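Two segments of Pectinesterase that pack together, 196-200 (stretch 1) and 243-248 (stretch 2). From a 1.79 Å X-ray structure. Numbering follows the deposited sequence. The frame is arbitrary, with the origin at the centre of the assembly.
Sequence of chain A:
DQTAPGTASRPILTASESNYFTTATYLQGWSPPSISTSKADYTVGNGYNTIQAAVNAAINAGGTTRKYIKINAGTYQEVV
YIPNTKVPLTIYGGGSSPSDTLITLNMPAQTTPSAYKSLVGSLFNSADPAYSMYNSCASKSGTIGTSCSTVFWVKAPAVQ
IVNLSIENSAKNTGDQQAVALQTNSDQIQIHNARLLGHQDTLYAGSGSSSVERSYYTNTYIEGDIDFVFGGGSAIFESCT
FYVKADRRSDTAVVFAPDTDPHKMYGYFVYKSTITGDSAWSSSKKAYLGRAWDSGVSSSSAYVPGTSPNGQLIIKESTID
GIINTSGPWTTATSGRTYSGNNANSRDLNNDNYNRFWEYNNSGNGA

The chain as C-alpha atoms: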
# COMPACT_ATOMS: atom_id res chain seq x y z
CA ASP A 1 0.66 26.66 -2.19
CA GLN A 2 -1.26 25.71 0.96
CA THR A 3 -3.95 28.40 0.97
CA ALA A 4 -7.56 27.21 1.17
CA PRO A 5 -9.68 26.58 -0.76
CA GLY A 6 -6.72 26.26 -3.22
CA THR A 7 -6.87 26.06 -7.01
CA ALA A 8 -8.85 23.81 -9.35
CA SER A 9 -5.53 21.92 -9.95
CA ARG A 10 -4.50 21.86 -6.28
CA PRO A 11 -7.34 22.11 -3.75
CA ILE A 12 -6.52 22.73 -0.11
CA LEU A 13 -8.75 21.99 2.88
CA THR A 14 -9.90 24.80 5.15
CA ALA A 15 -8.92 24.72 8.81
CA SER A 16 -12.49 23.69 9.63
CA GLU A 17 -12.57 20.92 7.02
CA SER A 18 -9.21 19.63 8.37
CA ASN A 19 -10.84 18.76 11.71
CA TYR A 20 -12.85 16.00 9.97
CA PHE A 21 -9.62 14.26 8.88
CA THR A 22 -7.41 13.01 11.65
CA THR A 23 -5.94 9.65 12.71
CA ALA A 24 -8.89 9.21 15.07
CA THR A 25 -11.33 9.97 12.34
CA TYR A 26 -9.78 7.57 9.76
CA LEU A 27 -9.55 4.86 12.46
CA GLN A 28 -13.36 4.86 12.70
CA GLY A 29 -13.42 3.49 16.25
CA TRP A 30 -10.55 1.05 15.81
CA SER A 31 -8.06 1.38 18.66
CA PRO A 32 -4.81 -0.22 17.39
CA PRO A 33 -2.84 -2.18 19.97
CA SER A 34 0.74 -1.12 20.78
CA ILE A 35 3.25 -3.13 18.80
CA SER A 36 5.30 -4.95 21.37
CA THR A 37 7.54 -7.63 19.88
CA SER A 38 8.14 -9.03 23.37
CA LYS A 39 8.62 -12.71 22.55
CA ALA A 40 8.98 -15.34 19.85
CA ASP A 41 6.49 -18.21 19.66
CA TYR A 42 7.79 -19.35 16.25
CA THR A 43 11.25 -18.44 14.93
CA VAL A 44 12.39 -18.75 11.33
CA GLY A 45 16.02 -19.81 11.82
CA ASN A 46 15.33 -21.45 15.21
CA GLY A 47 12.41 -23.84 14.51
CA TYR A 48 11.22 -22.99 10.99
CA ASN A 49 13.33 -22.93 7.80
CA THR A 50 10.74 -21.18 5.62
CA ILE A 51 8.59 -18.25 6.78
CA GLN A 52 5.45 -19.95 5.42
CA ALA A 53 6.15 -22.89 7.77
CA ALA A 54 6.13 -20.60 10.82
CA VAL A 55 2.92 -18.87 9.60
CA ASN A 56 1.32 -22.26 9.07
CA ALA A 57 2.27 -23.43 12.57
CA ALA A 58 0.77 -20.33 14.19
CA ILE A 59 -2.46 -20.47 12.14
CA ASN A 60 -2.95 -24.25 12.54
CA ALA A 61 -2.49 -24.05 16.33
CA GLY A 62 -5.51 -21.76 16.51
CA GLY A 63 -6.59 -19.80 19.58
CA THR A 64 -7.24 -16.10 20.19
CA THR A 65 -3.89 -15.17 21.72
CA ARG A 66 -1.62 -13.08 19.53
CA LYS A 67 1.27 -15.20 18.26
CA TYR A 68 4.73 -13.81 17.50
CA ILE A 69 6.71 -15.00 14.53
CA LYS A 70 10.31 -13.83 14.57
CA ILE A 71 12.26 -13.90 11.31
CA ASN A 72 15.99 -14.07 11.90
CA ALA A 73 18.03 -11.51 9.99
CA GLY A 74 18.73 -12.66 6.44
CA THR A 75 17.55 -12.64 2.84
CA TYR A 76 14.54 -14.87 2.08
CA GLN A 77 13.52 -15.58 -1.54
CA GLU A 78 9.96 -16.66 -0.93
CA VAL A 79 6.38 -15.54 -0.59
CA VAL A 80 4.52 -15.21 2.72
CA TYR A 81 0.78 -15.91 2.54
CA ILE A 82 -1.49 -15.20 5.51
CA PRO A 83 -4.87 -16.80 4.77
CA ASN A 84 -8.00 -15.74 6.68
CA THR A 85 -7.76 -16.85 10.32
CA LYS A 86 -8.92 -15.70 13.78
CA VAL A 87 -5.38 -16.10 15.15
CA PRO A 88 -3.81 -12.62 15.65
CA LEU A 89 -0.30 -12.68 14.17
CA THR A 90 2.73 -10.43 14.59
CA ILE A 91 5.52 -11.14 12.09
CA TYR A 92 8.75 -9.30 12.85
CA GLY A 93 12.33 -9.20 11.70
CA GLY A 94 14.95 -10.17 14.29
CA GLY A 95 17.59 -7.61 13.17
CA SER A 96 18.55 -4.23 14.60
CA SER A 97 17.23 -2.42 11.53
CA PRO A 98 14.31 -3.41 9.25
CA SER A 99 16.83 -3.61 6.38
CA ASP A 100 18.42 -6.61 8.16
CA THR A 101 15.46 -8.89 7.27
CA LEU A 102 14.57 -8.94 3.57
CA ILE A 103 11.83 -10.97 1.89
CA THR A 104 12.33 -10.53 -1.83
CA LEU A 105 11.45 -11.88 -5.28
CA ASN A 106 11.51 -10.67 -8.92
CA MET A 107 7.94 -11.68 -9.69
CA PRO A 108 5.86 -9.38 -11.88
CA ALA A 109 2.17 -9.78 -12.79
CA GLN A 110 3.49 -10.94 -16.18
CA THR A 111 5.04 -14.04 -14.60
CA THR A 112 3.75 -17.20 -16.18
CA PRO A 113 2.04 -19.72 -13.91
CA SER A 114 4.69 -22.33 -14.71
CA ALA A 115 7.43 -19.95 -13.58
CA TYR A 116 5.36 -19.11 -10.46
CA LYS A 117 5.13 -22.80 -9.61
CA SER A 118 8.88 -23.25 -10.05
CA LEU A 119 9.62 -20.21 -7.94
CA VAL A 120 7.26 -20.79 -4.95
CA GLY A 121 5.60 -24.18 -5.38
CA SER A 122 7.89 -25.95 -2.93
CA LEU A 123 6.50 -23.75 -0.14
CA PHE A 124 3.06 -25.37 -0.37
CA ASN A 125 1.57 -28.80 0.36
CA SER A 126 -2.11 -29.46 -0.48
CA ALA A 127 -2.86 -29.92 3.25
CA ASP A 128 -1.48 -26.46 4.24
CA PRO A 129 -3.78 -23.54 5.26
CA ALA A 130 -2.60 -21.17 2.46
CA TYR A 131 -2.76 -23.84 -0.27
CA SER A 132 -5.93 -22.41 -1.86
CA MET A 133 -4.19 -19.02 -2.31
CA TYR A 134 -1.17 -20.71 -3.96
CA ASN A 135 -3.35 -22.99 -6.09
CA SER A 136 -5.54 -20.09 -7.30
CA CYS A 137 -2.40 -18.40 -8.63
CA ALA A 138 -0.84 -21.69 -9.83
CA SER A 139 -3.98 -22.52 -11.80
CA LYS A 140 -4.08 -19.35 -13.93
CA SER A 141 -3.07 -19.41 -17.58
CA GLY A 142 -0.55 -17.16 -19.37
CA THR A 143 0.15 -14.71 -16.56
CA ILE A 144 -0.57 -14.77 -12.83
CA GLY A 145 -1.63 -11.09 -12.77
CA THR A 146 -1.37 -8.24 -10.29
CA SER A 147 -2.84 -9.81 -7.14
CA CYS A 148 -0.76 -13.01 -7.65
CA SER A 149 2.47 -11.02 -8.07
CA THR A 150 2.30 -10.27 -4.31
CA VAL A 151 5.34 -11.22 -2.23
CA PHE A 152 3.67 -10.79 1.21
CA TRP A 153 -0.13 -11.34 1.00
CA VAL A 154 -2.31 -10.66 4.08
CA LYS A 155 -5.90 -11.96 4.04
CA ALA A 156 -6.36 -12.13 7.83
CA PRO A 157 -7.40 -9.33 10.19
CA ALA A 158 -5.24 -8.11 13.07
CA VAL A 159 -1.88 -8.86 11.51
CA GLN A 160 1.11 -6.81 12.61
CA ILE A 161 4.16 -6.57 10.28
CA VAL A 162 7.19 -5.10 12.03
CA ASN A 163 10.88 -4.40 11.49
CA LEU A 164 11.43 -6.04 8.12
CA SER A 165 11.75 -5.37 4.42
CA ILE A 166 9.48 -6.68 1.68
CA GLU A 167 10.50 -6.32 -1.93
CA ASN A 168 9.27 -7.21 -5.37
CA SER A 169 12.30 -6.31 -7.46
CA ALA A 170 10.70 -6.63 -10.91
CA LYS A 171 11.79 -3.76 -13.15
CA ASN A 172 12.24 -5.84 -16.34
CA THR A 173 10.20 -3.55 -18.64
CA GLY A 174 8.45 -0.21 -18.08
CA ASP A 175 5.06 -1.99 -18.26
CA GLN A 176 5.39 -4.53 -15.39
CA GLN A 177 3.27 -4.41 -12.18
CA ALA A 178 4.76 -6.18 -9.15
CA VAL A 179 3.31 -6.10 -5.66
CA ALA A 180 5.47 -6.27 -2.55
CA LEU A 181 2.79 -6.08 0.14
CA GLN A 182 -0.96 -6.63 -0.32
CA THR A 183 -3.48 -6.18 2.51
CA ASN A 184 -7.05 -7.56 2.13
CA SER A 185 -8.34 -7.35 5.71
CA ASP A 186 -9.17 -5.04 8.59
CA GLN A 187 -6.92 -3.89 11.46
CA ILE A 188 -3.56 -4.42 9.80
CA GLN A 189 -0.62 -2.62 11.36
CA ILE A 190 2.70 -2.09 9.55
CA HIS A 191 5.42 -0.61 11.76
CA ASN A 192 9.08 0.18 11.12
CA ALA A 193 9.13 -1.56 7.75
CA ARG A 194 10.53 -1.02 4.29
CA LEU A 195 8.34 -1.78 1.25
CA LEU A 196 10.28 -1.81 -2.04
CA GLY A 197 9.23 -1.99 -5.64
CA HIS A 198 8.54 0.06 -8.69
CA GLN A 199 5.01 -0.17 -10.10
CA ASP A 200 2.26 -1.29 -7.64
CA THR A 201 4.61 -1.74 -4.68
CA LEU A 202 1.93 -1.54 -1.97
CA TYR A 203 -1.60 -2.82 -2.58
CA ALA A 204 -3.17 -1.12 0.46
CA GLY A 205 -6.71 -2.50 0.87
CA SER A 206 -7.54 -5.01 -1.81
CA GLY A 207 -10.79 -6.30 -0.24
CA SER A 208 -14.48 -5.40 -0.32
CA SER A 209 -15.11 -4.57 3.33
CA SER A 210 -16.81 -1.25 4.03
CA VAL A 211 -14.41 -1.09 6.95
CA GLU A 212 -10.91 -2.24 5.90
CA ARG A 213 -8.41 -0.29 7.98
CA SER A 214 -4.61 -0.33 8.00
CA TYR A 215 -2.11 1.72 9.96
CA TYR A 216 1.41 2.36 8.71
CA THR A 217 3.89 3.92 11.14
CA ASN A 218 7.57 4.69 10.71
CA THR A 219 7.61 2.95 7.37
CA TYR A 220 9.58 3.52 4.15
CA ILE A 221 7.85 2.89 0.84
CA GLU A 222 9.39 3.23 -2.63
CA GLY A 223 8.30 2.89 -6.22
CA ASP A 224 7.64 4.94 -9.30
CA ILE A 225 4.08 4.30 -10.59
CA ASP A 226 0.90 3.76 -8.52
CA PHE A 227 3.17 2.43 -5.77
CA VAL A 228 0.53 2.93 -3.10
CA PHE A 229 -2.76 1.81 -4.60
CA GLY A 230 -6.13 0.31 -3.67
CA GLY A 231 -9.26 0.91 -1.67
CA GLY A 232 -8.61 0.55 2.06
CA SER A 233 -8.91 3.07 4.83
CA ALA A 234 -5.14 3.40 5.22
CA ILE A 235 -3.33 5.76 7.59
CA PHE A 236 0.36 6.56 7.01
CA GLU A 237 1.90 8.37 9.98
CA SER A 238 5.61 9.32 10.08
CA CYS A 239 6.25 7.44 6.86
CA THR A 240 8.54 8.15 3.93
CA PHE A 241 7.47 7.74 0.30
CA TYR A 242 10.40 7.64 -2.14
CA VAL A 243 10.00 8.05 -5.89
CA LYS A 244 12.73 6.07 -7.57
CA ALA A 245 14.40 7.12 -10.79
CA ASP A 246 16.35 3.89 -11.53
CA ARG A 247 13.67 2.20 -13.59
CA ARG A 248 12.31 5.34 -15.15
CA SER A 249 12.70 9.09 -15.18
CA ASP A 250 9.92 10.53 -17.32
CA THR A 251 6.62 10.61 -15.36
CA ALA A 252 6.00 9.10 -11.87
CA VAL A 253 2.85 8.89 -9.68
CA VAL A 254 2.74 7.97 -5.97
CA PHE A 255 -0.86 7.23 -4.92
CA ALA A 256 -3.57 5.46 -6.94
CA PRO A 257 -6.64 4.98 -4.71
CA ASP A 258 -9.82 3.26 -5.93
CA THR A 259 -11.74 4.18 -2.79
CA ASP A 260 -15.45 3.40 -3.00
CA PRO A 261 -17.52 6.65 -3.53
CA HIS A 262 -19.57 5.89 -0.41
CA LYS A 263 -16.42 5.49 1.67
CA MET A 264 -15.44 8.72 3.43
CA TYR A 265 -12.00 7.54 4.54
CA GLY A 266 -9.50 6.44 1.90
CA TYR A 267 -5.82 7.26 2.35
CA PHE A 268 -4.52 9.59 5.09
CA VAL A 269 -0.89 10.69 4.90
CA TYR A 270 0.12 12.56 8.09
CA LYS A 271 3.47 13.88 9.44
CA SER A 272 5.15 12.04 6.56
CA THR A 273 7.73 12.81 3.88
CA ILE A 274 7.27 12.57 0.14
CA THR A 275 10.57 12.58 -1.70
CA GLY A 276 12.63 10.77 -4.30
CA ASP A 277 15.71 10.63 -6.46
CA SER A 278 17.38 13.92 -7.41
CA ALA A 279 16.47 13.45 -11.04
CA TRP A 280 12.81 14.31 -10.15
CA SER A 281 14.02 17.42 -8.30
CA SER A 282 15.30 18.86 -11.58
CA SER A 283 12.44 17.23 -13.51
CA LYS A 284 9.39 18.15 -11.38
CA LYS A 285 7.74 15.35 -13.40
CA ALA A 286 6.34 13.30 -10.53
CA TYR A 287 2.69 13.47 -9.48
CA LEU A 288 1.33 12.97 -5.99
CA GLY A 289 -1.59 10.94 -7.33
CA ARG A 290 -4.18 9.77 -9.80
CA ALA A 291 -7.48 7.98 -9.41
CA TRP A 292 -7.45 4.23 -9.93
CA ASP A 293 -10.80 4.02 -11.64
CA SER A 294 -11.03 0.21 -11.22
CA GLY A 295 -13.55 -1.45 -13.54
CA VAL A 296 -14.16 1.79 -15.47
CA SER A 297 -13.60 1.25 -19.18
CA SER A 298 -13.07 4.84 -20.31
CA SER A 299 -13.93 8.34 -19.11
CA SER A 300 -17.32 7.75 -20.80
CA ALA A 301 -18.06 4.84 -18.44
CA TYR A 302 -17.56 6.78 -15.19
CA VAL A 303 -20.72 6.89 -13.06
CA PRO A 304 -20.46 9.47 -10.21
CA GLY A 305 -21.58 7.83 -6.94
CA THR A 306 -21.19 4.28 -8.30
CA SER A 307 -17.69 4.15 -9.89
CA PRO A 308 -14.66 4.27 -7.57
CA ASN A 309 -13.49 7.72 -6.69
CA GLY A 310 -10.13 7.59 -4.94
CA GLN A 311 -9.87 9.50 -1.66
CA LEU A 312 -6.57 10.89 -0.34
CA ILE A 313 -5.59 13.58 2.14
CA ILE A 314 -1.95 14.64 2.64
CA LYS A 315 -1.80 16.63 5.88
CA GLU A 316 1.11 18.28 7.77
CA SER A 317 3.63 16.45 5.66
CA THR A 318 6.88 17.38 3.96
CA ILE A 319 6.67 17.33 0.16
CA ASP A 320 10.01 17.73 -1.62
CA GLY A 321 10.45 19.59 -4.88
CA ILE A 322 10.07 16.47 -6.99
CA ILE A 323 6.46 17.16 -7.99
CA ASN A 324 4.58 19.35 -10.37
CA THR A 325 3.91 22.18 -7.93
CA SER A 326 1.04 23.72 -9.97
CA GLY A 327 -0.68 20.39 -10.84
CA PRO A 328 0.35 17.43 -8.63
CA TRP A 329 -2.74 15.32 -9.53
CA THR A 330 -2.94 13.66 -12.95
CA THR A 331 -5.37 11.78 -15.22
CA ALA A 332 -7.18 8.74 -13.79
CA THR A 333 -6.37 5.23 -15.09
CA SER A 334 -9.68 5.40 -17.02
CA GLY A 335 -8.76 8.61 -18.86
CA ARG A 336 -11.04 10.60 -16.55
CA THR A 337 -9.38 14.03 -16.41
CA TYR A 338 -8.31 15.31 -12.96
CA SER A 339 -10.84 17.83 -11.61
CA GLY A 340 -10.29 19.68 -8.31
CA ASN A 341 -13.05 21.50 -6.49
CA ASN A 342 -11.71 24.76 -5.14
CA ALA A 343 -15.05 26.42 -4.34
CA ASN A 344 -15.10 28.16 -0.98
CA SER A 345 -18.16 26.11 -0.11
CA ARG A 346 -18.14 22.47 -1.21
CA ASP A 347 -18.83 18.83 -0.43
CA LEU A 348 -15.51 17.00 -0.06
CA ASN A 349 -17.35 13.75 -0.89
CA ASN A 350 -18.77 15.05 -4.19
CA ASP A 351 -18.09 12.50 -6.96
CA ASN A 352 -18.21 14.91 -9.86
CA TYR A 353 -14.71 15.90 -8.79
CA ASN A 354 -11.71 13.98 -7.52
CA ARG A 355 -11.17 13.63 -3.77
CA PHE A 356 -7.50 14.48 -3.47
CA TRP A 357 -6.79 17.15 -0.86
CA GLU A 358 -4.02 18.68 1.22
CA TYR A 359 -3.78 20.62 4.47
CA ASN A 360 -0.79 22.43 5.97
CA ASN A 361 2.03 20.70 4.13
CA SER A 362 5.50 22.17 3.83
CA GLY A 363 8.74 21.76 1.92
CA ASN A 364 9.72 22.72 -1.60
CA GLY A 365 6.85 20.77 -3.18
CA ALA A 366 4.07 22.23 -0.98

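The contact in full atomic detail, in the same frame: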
# COMPACT_ATOMS: atom_id res chain seq x y z
N LEU A 196 9.44 -2.19 -0.91
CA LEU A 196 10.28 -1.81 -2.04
C LEU A 196 9.79 -2.39 -3.36
O LEU A 196 9.53 -3.57 -3.48
CB LEU A 196 11.73 -2.27 -1.83
CG LEU A 196 12.38 -2.15 -0.44
CD1 LEU A 196 13.74 -2.83 -0.42
CD2 LEU A 196 12.49 -0.71 0.02
N GLY A 197 9.67 -1.54 -4.36
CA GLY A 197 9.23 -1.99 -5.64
C GLY A 197 9.34 -0.87 -6.62
O GLY A 197 10.10 0.08 -6.41
N HIS A 198 8.58 -0.98 -7.69
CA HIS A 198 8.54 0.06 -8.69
C HIS A 198 7.10 0.42 -8.98
O HIS A 198 6.59 1.39 -8.41
CB HIS A 198 9.33 -0.35 -9.91
CG HIS A 198 10.80 -0.20 -9.70
ND1 HIS A 198 11.58 -1.21 -9.20
CD2 HIS A 198 11.61 0.87 -9.84
CE1 HIS A 198 12.82 -0.78 -9.05
NE2 HIS A 198 12.86 0.48 -9.44
N GLN A 199 6.43 -0.37 -9.82
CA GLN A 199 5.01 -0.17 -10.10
C GLN A 199 4.17 -1.08 -9.20
O GLN A 199 4.40 -2.27 -9.19
CB GLN A 199 4.73 -0.47 -11.57
CG GLN A 199 3.34 -0.11 -12.04
CD GLN A 199 3.20 -0.14 -13.57
OE1 GLN A 199 4.19 -0.26 -14.31
NE2 GLN A 199 1.98 -0.03 -14.05
N ASP A 200 3.20 -0.51 -8.48
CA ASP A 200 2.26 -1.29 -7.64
C ASP A 200 2.91 -1.92 -6.41
O ASP A 200 2.48 -2.96 -5.91
CB ASP A 200 1.51 -2.36 -8.45
CG ASP A 200 0.61 -1.76 -9.53
OD1 ASP A 200 0.44 -0.54 -9.61
OD2 ASP A 200 0.07 -2.54 -10.31
N VAL A 243 10.21 8.25 -4.47
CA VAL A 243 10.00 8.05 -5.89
C VAL A 243 11.34 7.75 -6.52
O VAL A 243 12.21 8.60 -6.57
CB VAL A 243 9.41 9.29 -6.56
CG1 VAL A 243 9.09 9.00 -8.02
CG2 VAL A 243 8.16 9.73 -5.82
N LYS A 244 11.48 6.53 -7.00
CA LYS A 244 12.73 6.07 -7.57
C LYS A 244 12.86 6.52 -9.00
O LYS A 244 11.87 6.68 -9.71
CB LYS A 244 12.81 4.54 -7.52
CG LYS A 244 13.13 3.98 -6.14
CD LYS A 244 13.67 2.55 -6.22
CE LYS A 244 15.08 2.47 -6.78
NZ LYS A 244 16.16 2.78 -5.81
N ALA A 245 14.10 6.69 -9.43
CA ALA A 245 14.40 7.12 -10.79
C ALA A 245 15.16 6.04 -11.59
O ALA A 245 15.42 6.22 -12.79
CB ALA A 245 15.21 8.41 -10.75
N ASP A 246 15.46 4.91 -10.95
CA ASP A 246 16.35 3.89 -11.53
C ASP A 246 15.68 3.00 -12.57
O ASP A 246 16.37 2.34 -13.35
CB ASP A 246 16.92 2.98 -10.44
CG ASP A 246 15.91 1.95 -9.97
OD1 ASP A 246 14.71 2.31 -9.88
OD2 ASP A 246 16.29 0.79 -9.71
N ARG A 247 14.36 2.90 -12.53
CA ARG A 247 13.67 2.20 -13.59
C ARG A 247 13.25 3.19 -14.64
O ARG A 247 13.23 2.89 -15.82
CB ARG A 247 12.46 1.44 -13.06
CG ARG A 247 11.81 0.53 -14.09
CD ARG A 247 10.67 -0.27 -13.49
NE ARG A 247 9.51 0.58 -13.25
CZ ARG A 247 8.28 0.37 -13.73
NH1 ARG A 247 8.00 -0.68 -14.50
NH2 ARG A 247 7.33 1.24 -13.42
N ARG A 248 12.89 4.39 -14.22
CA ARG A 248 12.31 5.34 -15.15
C ARG A 248 12.34 6.75 -14.60
O ARG A 248 12.28 6.95 -13.39
CB ARG A 248 10.89 4.92 -15.48
CG ARG A 248 10.25 4.06 -14.39
CD ARG A 248 8.76 4.24 -14.34
NE ARG A 248 8.45 5.64 -14.13
CZ ARG A 248 7.39 6.27 -14.63
NH1 ARG A 248 6.50 5.64 -15.40
NH2 ARG A 248 7.24 7.55 -14.37

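His-198 is the centre of this contact. It is buried, gives up 99 Å² to the other stretch out of 263 Å² covered on both sides together, and its CA-to-CB bond points toward residues 243-248. With chi1 at -78° (m) and chi2 at 90°, the imidazole extends across the gap and places NE2 of His-198 2.6 Å from OD1 of Asp-246. The N-H...O angle of 159° and the position of OD1 near the ring plane, at the ring edge, identify a short hydrogen bond donated by NE2. Histidine suits the place: its flat ring offers carbon to neighbouring methylenes while NE2 serves the carboxylate. The CA-to-CB bond of Asp-246 points sideways, so the carboxylate reaches the ring through its chi1 of 77° (p). Asp-246 is exposed and loses just 14 Å² here: its part is polar, and its OD2 is hydrogen-bonded elsewhere in the structure.

Arg-247 contributes the next largest area, 79 Å². The contact begins close to its backbone, where CB of Arg-247 lies 3.4 Å from CD2 of His-198. Chi1 and chi2 are both t, so the chain runs out extended before chi3 (73°, p) bends it, and the guanidinium comes to lie with one face over the backbone N of Gln-199. A long, flat-ended side chain suits this place, since its CB packs on the imidazole while NE, NH1 and NH2 are hydrogen-bonded elsewhere in the structure.

Lys-244 completes the packing with 30 Å². Its CD sits 3.9 Å from NE2 of His-198 and 4.3 Å from the backbone O of Gly-197, so aliphatic carbon, not the terminal amine, makes these closest approaches. The ring is thus held by a directional bond and by van der Waals contact with the aliphatic parts of Arg-247 and Lys-244.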